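Local coordinates for protein Pbp related beta-lactamase (Pyrococcus abyssi, PDB 2QMI) that probably hydrolyses peptides as a serine peptidase related to penicillin-binding proteins and beta-lactamases, working as a self-compartmentalizing octamer, at residues Ser23-Lys28 / Asp243-Leu248; Ala68-Val73 / Glu265-Ser270; Asp82-Glu85 / Lys91-Pro94; Gly115-Phe120 / Tyr160-Tyr165. All blocks are in the same frame, centred on the assembly; numbering follows the deposited sequence.

Interaction 1. Residues Ser23-Lys28 / Asp243-Leu248; sequences SISIIK and DLAKYL
Ser25 and Ile27 of strand 21-28 meet Ala245 and Leu248 of helix 241-252, where a helix lies on one face of the large antiparallel sheet of the beta-lactamase-like domain. Strand and helix run in roughly the same direction. Their segment axes come within 8.6 Å at an angle of 29°. The contact is small, buried and mainly apolar. Ile27 does most of the touching, with the tip of its longer branch. CG1 sits beside the backbone N (chi1 -46°), and the chain is extended beyond it. This carries CD1 straight across to the helix. There Ile27 CD1 lies 3.4 Å from Leu248 CB, tighter than usual for two carbons. The same methyl, Ile27 CD1, is 3.3 Å from Ala245 O, so it presses on the helix backbone as well as on side chains. Ala245 CB is a looser neighbour, 4.2 Å from Ile27 CD1. Leu248 brings its own CD1 to 4.1 Å from Ile27 CD1. Two residues earlier on the same strand face, Ser25 OG rests 3.9 Å from Ala245 CB. That contact is not polar. The hydroxyl is instead hydrogen-bonded to Val241 O at the start of the same helix, which ties strand to helix beside the Ala245 methyl. On either side, strand 21-28 is paired with strands 31-38 and 321-327. Ala245 also touches Val32 of the first, Leu244 touches Ala324 of the second, and Leu248 reaches Tyr315 on strand 310-316. The helix thus spans several neighbouring strands.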
# COMPACT_ATOMS: atom_id res chain seq x y z
N SER A 23 -4.72 -14.25 39.64
CA SER A 23 -4.72 -14.97 40.91
C SER A 23 -5.23 -14.05 42.00
O SER A 23 -5.00 -12.84 41.95
CB SER A 23 -3.31 -15.46 41.26
OG SER A 23 -2.98 -16.62 40.52
N ILE A 24 -5.92 -14.61 42.98
CA ILE A 24 -6.45 -13.82 44.08
C ILE A 24 -6.56 -14.62 45.38
O ILE A 24 -6.91 -15.81 45.37
CB ILE A 24 -7.86 -13.25 43.73
CG1 ILE A 24 -8.40 -12.40 44.89
CG2 ILE A 24 -8.81 -14.39 43.42
CD1 ILE A 24 -9.74 -11.73 44.60
N SER A 25 -6.25 -13.98 46.50
CA SER A 25 -6.37 -14.64 47.80
C SER A 25 -7.12 -13.67 48.71
O SER A 25 -6.97 -12.45 48.59
CB SER A 25 -4.99 -14.98 48.37
OG SER A 25 -4.21 -13.82 48.58
N ILE A 26 -7.95 -14.21 49.59
CA ILE A 26 -8.73 -13.37 50.51
C ILE A 26 -8.49 -13.74 51.96
O ILE A 26 -8.49 -14.92 52.32
CB ILE A 26 -10.25 -13.49 50.25
CG1 ILE A 26 -10.56 -13.23 48.78
CG2 ILE A 26 -11.00 -12.47 51.11
CD1 ILE A 26 -12.05 -13.28 48.48
N ILE A 27 -8.29 -12.72 52.79
CA ILE A 27 -8.05 -12.90 54.22
C ILE A 27 -9.20 -12.38 55.06
O ILE A 27 -9.57 -11.20 54.97
CB ILE A 27 -6.79 -12.14 54.69
CG1 ILE A 27 -5.63 -12.37 53.74
CG2 ILE A 27 -6.42 -12.59 56.09
CD1 ILE A 27 -4.42 -11.55 54.09
N LYS A 28 -9.76 -13.27 55.88
CA LYS A 28 -10.86 -12.94 56.79
C LYS A 28 -10.21 -13.11 58.16
O LYS A 28 -9.98 -14.23 58.61
CB LYS A 28 -12.00 -13.93 56.64
CG LYS A 28 -13.26 -13.60 57.44
CD LYS A 28 -14.22 -12.76 56.64
CE LYS A 28 -15.59 -12.68 57.30
NZ LYS A 28 -15.53 -12.11 58.68
N ASP A 243 1.66 -15.96 49.27
CA ASP A 243 2.75 -15.37 50.03
C ASP A 243 2.36 -13.96 50.48
O ASP A 243 2.63 -13.56 51.61
CB ASP A 243 4.03 -15.32 49.18
CG ASP A 243 4.90 -16.57 49.35
OD1 ASP A 243 4.33 -17.66 49.57
OD2 ASP A 243 6.14 -16.46 49.24
N LEU A 244 1.72 -13.20 49.59
CA LEU A 244 1.29 -11.85 49.93
C LEU A 244 0.20 -11.88 51.00
O LEU A 244 -0.01 -10.90 51.71
CB LEU A 244 0.79 -11.12 48.68
CG LEU A 244 1.87 -10.90 47.62
CD1 LEU A 244 1.25 -10.28 46.36
CD2 LEU A 244 2.98 -10.02 48.18
N ALA A 245 -0.50 -13.01 51.10
CA ALA A 245 -1.54 -13.15 52.13
C ALA A 245 -0.85 -13.18 53.49
O ALA A 245 -1.26 -12.50 54.43
CB ALA A 245 -2.35 -14.42 51.91
N LYS A 246 0.21 -13.98 53.59
CA LYS A 246 0.98 -14.08 54.82
C LYS A 246 1.51 -12.70 55.16
O LYS A 246 1.57 -12.30 56.32
CB LYS A 246 2.17 -15.03 54.64
CG LYS A 246 1.79 -16.47 54.37
CD LYS A 246 3.02 -17.30 54.05
CE LYS A 246 2.66 -18.75 53.81
NZ LYS A 246 3.84 -19.53 53.37
N TYR A 247 1.90 -11.97 54.12
CA TYR A 247 2.43 -10.62 54.24
C TYR A 247 1.37 -9.66 54.77
O TYR A 247 1.63 -8.85 55.66
CB TYR A 247 2.95 -10.14 52.89
CG TYR A 247 3.58 -8.77 52.90
CD1 TYR A 247 4.68 -8.48 53.71
CD2 TYR A 247 3.07 -7.75 52.09
CE1 TYR A 247 5.26 -7.22 53.71
CE2 TYR A 247 3.65 -6.48 52.08
CZ TYR A 247 4.74 -6.22 52.90
OH TYR A 247 5.30 -4.97 52.90
N LEU A 248 0.16 -9.75 54.20
CA LEU A 248 -0.94 -8.90 54.63
C LEU A 248 -1.32 -9.23 56.08
O LEU A 248 -1.61 -8.33 56.86
CB LEU A 248 -2.15 -9.10 53.71
CG LEU A 248 -2.07 -8.33 52.38
CD1 LEU A 248 -3.07 -8.86 51.37
CD2 LEU A 248 -2.31 -6.86 52.68

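Interaction 2. Residues Ala68-Val73 / Glu265-Ser270; sequences AIMKLV and EKMETS
Met70 is the residue through which helix 61-74 meets the end of helix 261-267. Along the first segment, Ala68 and Ile69 come first, and their side chains pack on helix 162-176. Met70 follows and points to the other helix. Its CG lies beside the backbone N (chi1 -67°), and the chain then bends at chi2 and chi3. Met70 CG comes 3.7 Å from Met267 SD and equally near Met267 CG. The two thioether chains slide past each other in opposite directions, so they meet alongside. Met70 SD also lies 4.2 Å from Lys266 CB, at the edge of the contact. Next come Lys71 and Leu72, which lean on Tyr183 of helix 180-189. Across the contact, the helix ends after Met267, and Glu268 is the first residue to leave helical angles. Thr269 OG1 donates back to Glu265 O at 2.6 Å, from 22° off the carbonyl plane, and so fastens the chain just past the helix end. Met267 also packs on Ala66 and Leu67, one turn back on helix 61-74, which thus lies between helix 261-267 and helices 162-176 and 180-189.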
# COMPACT_ATOMS: atom_id res chain seq x y z
N ALA A 68 11.54 -2.22 55.79
CA ALA A 68 12.95 -2.38 56.10
C ALA A 68 13.45 -1.10 56.78
O ALA A 68 14.19 -1.15 57.77
CB ALA A 68 13.75 -2.63 54.84
N ILE A 69 13.02 0.04 56.24
CA ILE A 69 13.40 1.34 56.77
C ILE A 69 12.89 1.51 58.20
O ILE A 69 13.59 2.04 59.05
CB ILE A 69 12.84 2.49 55.91
CG1 ILE A 69 13.55 2.53 54.55
CG2 ILE A 69 12.99 3.82 56.64
CD1 ILE A 69 15.04 2.92 54.61
N MET A 70 11.66 1.06 58.46
CA MET A 70 11.09 1.16 59.80
C MET A 70 11.91 0.35 60.79
O MET A 70 12.15 0.78 61.91
CB MET A 70 9.64 0.65 59.82
CG MET A 70 8.63 1.49 59.04
SD MET A 70 8.34 3.16 59.71
CE MET A 70 9.47 4.11 58.70
N LYS A 71 12.33 -0.84 60.36
CA LYS A 71 13.11 -1.72 61.20
C LYS A 71 14.42 -1.06 61.61
O LYS A 71 14.72 -0.94 62.80
CB LYS A 71 13.40 -3.03 60.46
CG LYS A 71 13.87 -4.16 61.37
CD LYS A 71 13.81 -5.50 60.66
CE LYS A 71 14.24 -6.62 61.58
NZ LYS A 71 15.63 -6.41 62.06
N LEU A 72 15.18 -0.62 60.62
CA LEU A 72 16.46 0.03 60.87
C LEU A 72 16.30 1.26 61.76
O LEU A 72 17.20 1.58 62.54
CB LEU A 72 17.13 0.41 59.55
CG LEU A 72 17.47 -0.77 58.63
CD1 LEU A 72 17.94 -0.26 57.28
CD2 LEU A 72 18.55 -1.64 59.29
N VAL A 73 15.17 1.95 61.65
CA VAL A 73 14.92 3.14 62.48
C VAL A 73 14.67 2.71 63.92
O VAL A 73 15.21 3.27 64.88
CB VAL A 73 13.70 3.92 61.95
CG1 VAL A 73 13.41 5.12 62.86
CG2 VAL A 73 13.99 4.41 60.54
N GLU A 265 1.81 1.60 62.36
CA GLU A 265 0.89 2.73 62.35
C GLU A 265 1.50 3.94 61.67
O GLU A 265 0.78 4.78 61.13
CB GLU A 265 0.49 3.07 63.78
CG GLU A 265 -0.64 2.19 64.28
CD GLU A 265 -0.81 2.27 65.78
OE1 GLU A 265 -0.77 3.40 66.33
OE2 GLU A 265 -1.01 1.19 66.40
N LYS A 266 2.82 4.04 61.71
CA LYS A 266 3.49 5.16 61.06
C LYS A 266 3.31 5.01 59.55
O LYS A 266 3.07 5.98 58.84
CB LYS A 266 4.99 5.16 61.39
CG LYS A 266 5.33 5.73 62.76
CD LYS A 266 6.83 6.01 62.89
CE LYS A 266 7.17 6.57 64.27
NZ LYS A 266 6.77 5.64 65.36
N MET A 267 3.41 3.77 59.07
CA MET A 267 3.28 3.48 57.65
C MET A 267 1.86 3.69 57.13
O MET A 267 1.67 4.02 55.96
CB MET A 267 3.70 2.03 57.38
CG MET A 267 5.17 1.75 57.69
SD MET A 267 5.63 0.02 57.47
CE MET A 267 5.45 -0.15 55.69
N GLU A 268 0.87 3.52 58.01
CA GLU A 268 -0.54 3.68 57.64
C GLU A 268 -1.05 5.10 57.86
O GLU A 268 -2.25 5.35 57.75
CB GLU A 268 -1.41 2.70 58.44
CG GLU A 268 -1.01 1.24 58.30
CD GLU A 268 -1.88 0.31 59.14
OE1 GLU A 268 -2.73 0.81 59.92
OE2 GLU A 268 -1.72 -0.93 59.03
N THR A 269 -0.15 6.02 58.17
CA THR A 269 -0.56 7.41 58.42
C THR A 269 -0.45 8.27 57.17
O THR A 269 0.58 8.29 56.50
CB THR A 269 0.30 8.04 59.54
OG1 THR A 269 0.18 7.26 60.74
CG2 THR A 269 -0.17 9.47 59.84
N SER A 270 -1.52 9.00 56.85
CA SER A 270 -1.52 9.86 55.69
C SER A 270 -0.74 11.14 55.97
O SER A 270 -1.21 12.01 56.71
CB SER A 270 -2.95 10.20 55.28
OG SER A 270 -2.98 10.91 54.05

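Interaction 3. Residues Asp82-Glu85 / Lys91-Pro94; sequences DPVE and KLRP
Glu85 reaches across a loop to Lys91, Leu92 and Arg93, and its carboxylate helps join the two arms of the loop. From CB the chain leaves with CG beside the backbone N (chi1 -58°) and then runs extended. Glu85 CG is already 4.2 Å from Leu92 N. At CD the chain splits, and each oxygen takes its own partner. Glu85 OE1 forms a salt bridge with Arg93 NH2 at 2.6 Å. Arg93 bends at chi3 to bring its guanidinium back to this oxygen. The carboxylate and guanidinium planes stand 81° apart, so this is a bridge to a single nitrogen, without paired side-by-side bonds. Glu85 OE2 accepts a weak but fairly straight bond from Leu92 N, 3.3 Å long with an angle of 163° at the hydrogen. Glu85 OE2 also lies 3.8 Å from Lys91 CA. A water adds another link between Glu85 and Leu92, donating to Leu92 O at 3.1 Å and weakly accepting from Glu85 N. Beside these polar contacts, Val84 CG1 packs obliquely on Leu92 CD1 at 3.6 Å, and both side chains are buried. The charged side chains lie nearer the surface, and Arg93 also touches a crystal neighbour. The loop connects helix 61-74 to helix 101-105. Its two arms are joined further through backbone bonds of Val84 and Leu92 to Val99, while Leu92 packs on Met146 and Arg93 N binds Glu147.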
# COMPACT_ATOMS: atom_id res chain seq x y z
N ASP A 82 16.77 12.36 58.83
CA ASP A 82 18.13 12.53 58.30
C ASP A 82 18.20 12.81 56.80
O ASP A 82 17.46 12.22 56.01
CB ASP A 82 18.98 11.27 58.57
CG ASP A 82 19.36 11.12 60.02
OD1 ASP A 82 19.63 12.15 60.68
OD2 ASP A 82 19.41 9.97 60.49
N PRO A 83 19.11 13.70 56.39
CA PRO A 83 19.29 14.06 54.98
C PRO A 83 19.82 12.86 54.19
O PRO A 83 20.68 12.13 54.66
CB PRO A 83 20.30 15.20 55.03
CG PRO A 83 20.09 15.79 56.41
CD PRO A 83 19.95 14.56 57.25
N VAL A 84 19.31 12.68 52.98
CA VAL A 84 19.74 11.57 52.13
C VAL A 84 21.24 11.64 51.83
O VAL A 84 21.86 10.63 51.47
CB VAL A 84 18.96 11.56 50.79
CG1 VAL A 84 19.40 10.39 49.93
CG2 VAL A 84 17.47 11.52 51.07
N GLU A 85 21.82 12.84 51.99
CA GLU A 85 23.25 13.04 51.75
C GLU A 85 24.10 12.33 52.82
O GLU A 85 25.30 12.10 52.62
CB GLU A 85 23.60 14.54 51.73
CG GLU A 85 22.83 15.36 50.69
CD GLU A 85 23.34 16.80 50.58
OE1 GLU A 85 23.78 17.37 51.61
OE2 GLU A 85 23.30 17.36 49.45
N LYS A 91 23.74 14.94 45.31
CA LYS A 91 23.31 16.24 45.77
C LYS A 91 21.77 16.30 45.81
O LYS A 91 21.11 16.17 44.78
CB LYS A 91 23.87 17.32 44.83
CG LYS A 91 24.07 18.67 45.49
CD LYS A 91 24.65 19.70 44.52
CE LYS A 91 26.03 19.30 44.02
NZ LYS A 91 26.63 20.37 43.16
N LEU A 92 21.22 16.47 47.02
CA LEU A 92 19.77 16.55 47.23
C LEU A 92 19.43 17.60 48.30
O LEU A 92 19.02 17.26 49.41
CB LEU A 92 19.22 15.20 47.68
CG LEU A 92 19.09 14.05 46.67
CD1 LEU A 92 18.53 12.83 47.37
CD2 LEU A 92 18.17 14.45 45.53
N ARG A 93 19.60 18.87 47.96
CA ARG A 93 19.32 19.97 48.87
C ARG A 93 18.77 21.11 48.03
O ARG A 93 19.28 22.23 48.06
CB ARG A 93 20.62 20.40 49.58
CG ARG A 93 20.42 21.31 50.80
CD ARG A 93 21.75 21.84 51.36
NE ARG A 93 22.63 20.79 51.87
CZ ARG A 93 22.44 20.12 53.00
NH1 ARG A 93 21.39 20.39 53.76
NH2 ARG A 93 23.29 19.18 53.37
N PRO A 94 17.70 20.84 47.26
CA PRO A 94 17.10 21.88 46.41
C PRO A 94 16.62 23.10 47.19
O PRO A 94 16.05 22.97 48.27
CB PRO A 94 15.96 21.13 45.73
CG PRO A 94 15.51 20.18 46.81
CD PRO A 94 16.84 19.64 47.30
O HOH W 1 19.50 15.16 51.61

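Interaction 4. Residues Gly115-Phe120 / Tyr160-Tyr165; sequences GYAEAF and YLNTGY
Tyr116 and Asn162 are brought together by two different first torsions. Tyr116 has chi1 at 136°, away from any staggered position, which suggests strain. Asn162 has CG beside the backbone N (chi1 -78°). As a result, Tyr116 CE1 lies 3.8 Å from Asn162 CB. The phenol ring and the amide stand nearly perpendicular, with planes 87° apart. Thr163 OG1 adds a contact 3.5 Å from Tyr116 CD1. Ala117 CB sits over the centre of one face of the Tyr116 ring and is also 3.5 Å from Asn162 ND2. Tyr116 OH is hydrogen-bonded to Asp234. Tyr160 and Asn162 fit the YxN form of the second conserved motif of penicillin-binding proteins and serine beta-lactamases. Consistent with this, Tyr160 OH bonds to Ser59 OG and Lys62 NZ of a probable SxxK motif, and Asn162 OD1 also bonds to Lys62 NZ. The amide nitrogen is held by a water bridge. A single water accepts from Asn162 ND2 at 3.0 Å and from Ala117 N at 2.9 Å. It donates to Glu118 OE1, also at 2.9 Å. The asparagine therefore has partners at both its oxygen and its nitrogen, which should fix the amide rotation. Glu118 OE2 goes on to bond Tyr442 OH of a second subunit, and Phe120 packs on Tyr40 of a third.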
# COMPACT_ATOMS: atom_id res chain seq x y z
N GLY A 115 11.42 10.13 34.03
CA GLY A 115 10.73 9.06 33.33
C GLY A 115 11.53 7.77 33.33
O GLY A 115 11.37 6.94 32.44
N TYR A 116 12.37 7.59 34.35
CA TYR A 116 13.24 6.41 34.46
C TYR A 116 12.56 5.05 34.23
O TYR A 116 12.89 4.36 33.28
CB TYR A 116 13.99 6.46 35.81
CG TYR A 116 14.06 5.17 36.60
CD1 TYR A 116 13.55 5.10 37.90
CD2 TYR A 116 14.59 4.00 36.04
CE1 TYR A 116 13.55 3.90 38.62
CE2 TYR A 116 14.60 2.80 36.75
CZ TYR A 116 14.07 2.76 38.04
OH TYR A 116 14.03 1.57 38.72
N ALA A 117 11.63 4.67 35.10
CA ALA A 117 10.98 3.38 34.95
C ALA A 117 10.20 3.27 33.65
O ALA A 117 10.19 2.22 33.01
CB ALA A 117 10.07 3.11 36.14
N GLU A 118 9.54 4.36 33.25
CA GLU A 118 8.77 4.36 32.01
C GLU A 118 9.68 4.05 30.82
O GLU A 118 9.36 3.19 29.99
CB GLU A 118 8.10 5.72 31.79
CG GLU A 118 6.93 6.02 32.72
CD GLU A 118 7.36 6.45 34.11
OE1 GLU A 118 8.58 6.56 34.37
OE2 GLU A 118 6.46 6.68 34.95
N ALA A 119 10.81 4.75 30.74
CA ALA A 119 11.77 4.55 29.65
C ALA A 119 12.41 3.16 29.68
O ALA A 119 12.56 2.52 28.65
CB ALA A 119 12.85 5.61 29.71
N PHE A 120 12.78 2.70 30.88
CA PHE A 120 13.40 1.39 31.04
C PHE A 120 12.50 0.26 30.55
O PHE A 120 12.87 -0.48 29.64
CB PHE A 120 13.76 1.14 32.51
CG PHE A 120 14.24 -0.27 32.78
CD1 PHE A 120 15.41 -0.76 32.20
CD2 PHE A 120 13.51 -1.12 33.61
CE1 PHE A 120 15.84 -2.06 32.45
CE2 PHE A 120 13.94 -2.42 33.86
CZ PHE A 120 15.11 -2.89 33.28
N TYR A 160 4.96 11.26 42.49
CA TYR A 160 5.36 9.86 42.56
C TYR A 160 6.73 9.72 41.89
O TYR A 160 6.87 9.93 40.68
CB TYR A 160 4.34 8.98 41.86
CG TYR A 160 4.46 7.50 42.17
CD1 TYR A 160 4.09 6.99 43.41
CD2 TYR A 160 4.94 6.61 41.21
CE1 TYR A 160 4.18 5.63 43.68
CE2 TYR A 160 5.04 5.26 41.47
CZ TYR A 160 4.65 4.77 42.70
OH TYR A 160 4.74 3.42 42.95
N LEU A 161 7.73 9.39 42.69
CA LEU A 161 9.10 9.26 42.19
C LEU A 161 9.69 7.88 42.46
O LEU A 161 10.04 7.56 43.60
CB LEU A 161 9.97 10.32 42.86
CG LEU A 161 11.44 10.42 42.46
CD1 LEU A 161 11.55 10.84 41.01
CD2 LEU A 161 12.14 11.42 43.37
N ASN A 162 9.82 7.06 41.42
CA ASN A 162 10.40 5.73 41.57
C ASN A 162 11.86 5.81 42.02
O ASN A 162 12.33 4.97 42.79
CB ASN A 162 10.32 4.94 40.27
CG ASN A 162 8.93 4.37 40.01
OD1 ASN A 162 8.35 3.70 40.87
ND2 ASN A 162 8.40 4.62 38.82
N THR A 163 12.58 6.81 41.52
CA THR A 163 13.98 7.00 41.89
C THR A 163 14.06 7.23 43.40
O THR A 163 15.10 7.01 44.02
CB THR A 163 14.59 8.20 41.13
OG1 THR A 163 14.57 7.94 39.72
CG2 THR A 163 16.02 8.45 41.58
N GLY A 164 12.95 7.68 43.99
CA GLY A 164 12.92 7.90 45.42
C GLY A 164 13.15 6.61 46.20
O GLY A 164 13.87 6.60 47.19
N TYR A 165 12.54 5.51 45.75
CA TYR A 165 12.71 4.24 46.45
C TYR A 165 13.96 3.50 46.04
O TYR A 165 14.38 2.56 46.72
CB TYR A 165 11.47 3.35 46.30
CG TYR A 165 10.40 3.68 47.32
CD1 TYR A 165 9.92 2.71 48.20
CD2 TYR A 165 9.92 4.99 47.45
CE1 TYR A 165 8.97 3.03 49.18
CE2 TYR A 165 8.98 5.32 48.41
CZ TYR A 165 8.51 4.34 49.28
OH TYR A 165 7.60 4.68 50.23
O HOH W 2 10.02 6.19 36.91

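Overall arrangement
From the N terminus, strand 21-28 opens interaction 1, which closes only at helix 241-252. Helix 61-74 then opens interaction 2, which closes later still, at helix 261-267. The two long loops therefore cross, and their closing helices follow each other in the chain. Interaction 3 closes a short loop after helix 61-74, and interaction 4 then joins helix 116-124 to the start of helix 162-176. These two lie in series, and both fall within the spans of interactions 1 and 2. Interaction 1 fastens a helix to the sheet. Interactions 2 and 4 join helices of the same domain, and interaction 3 joins two arms of the loop between helices 61-74 and 101-105.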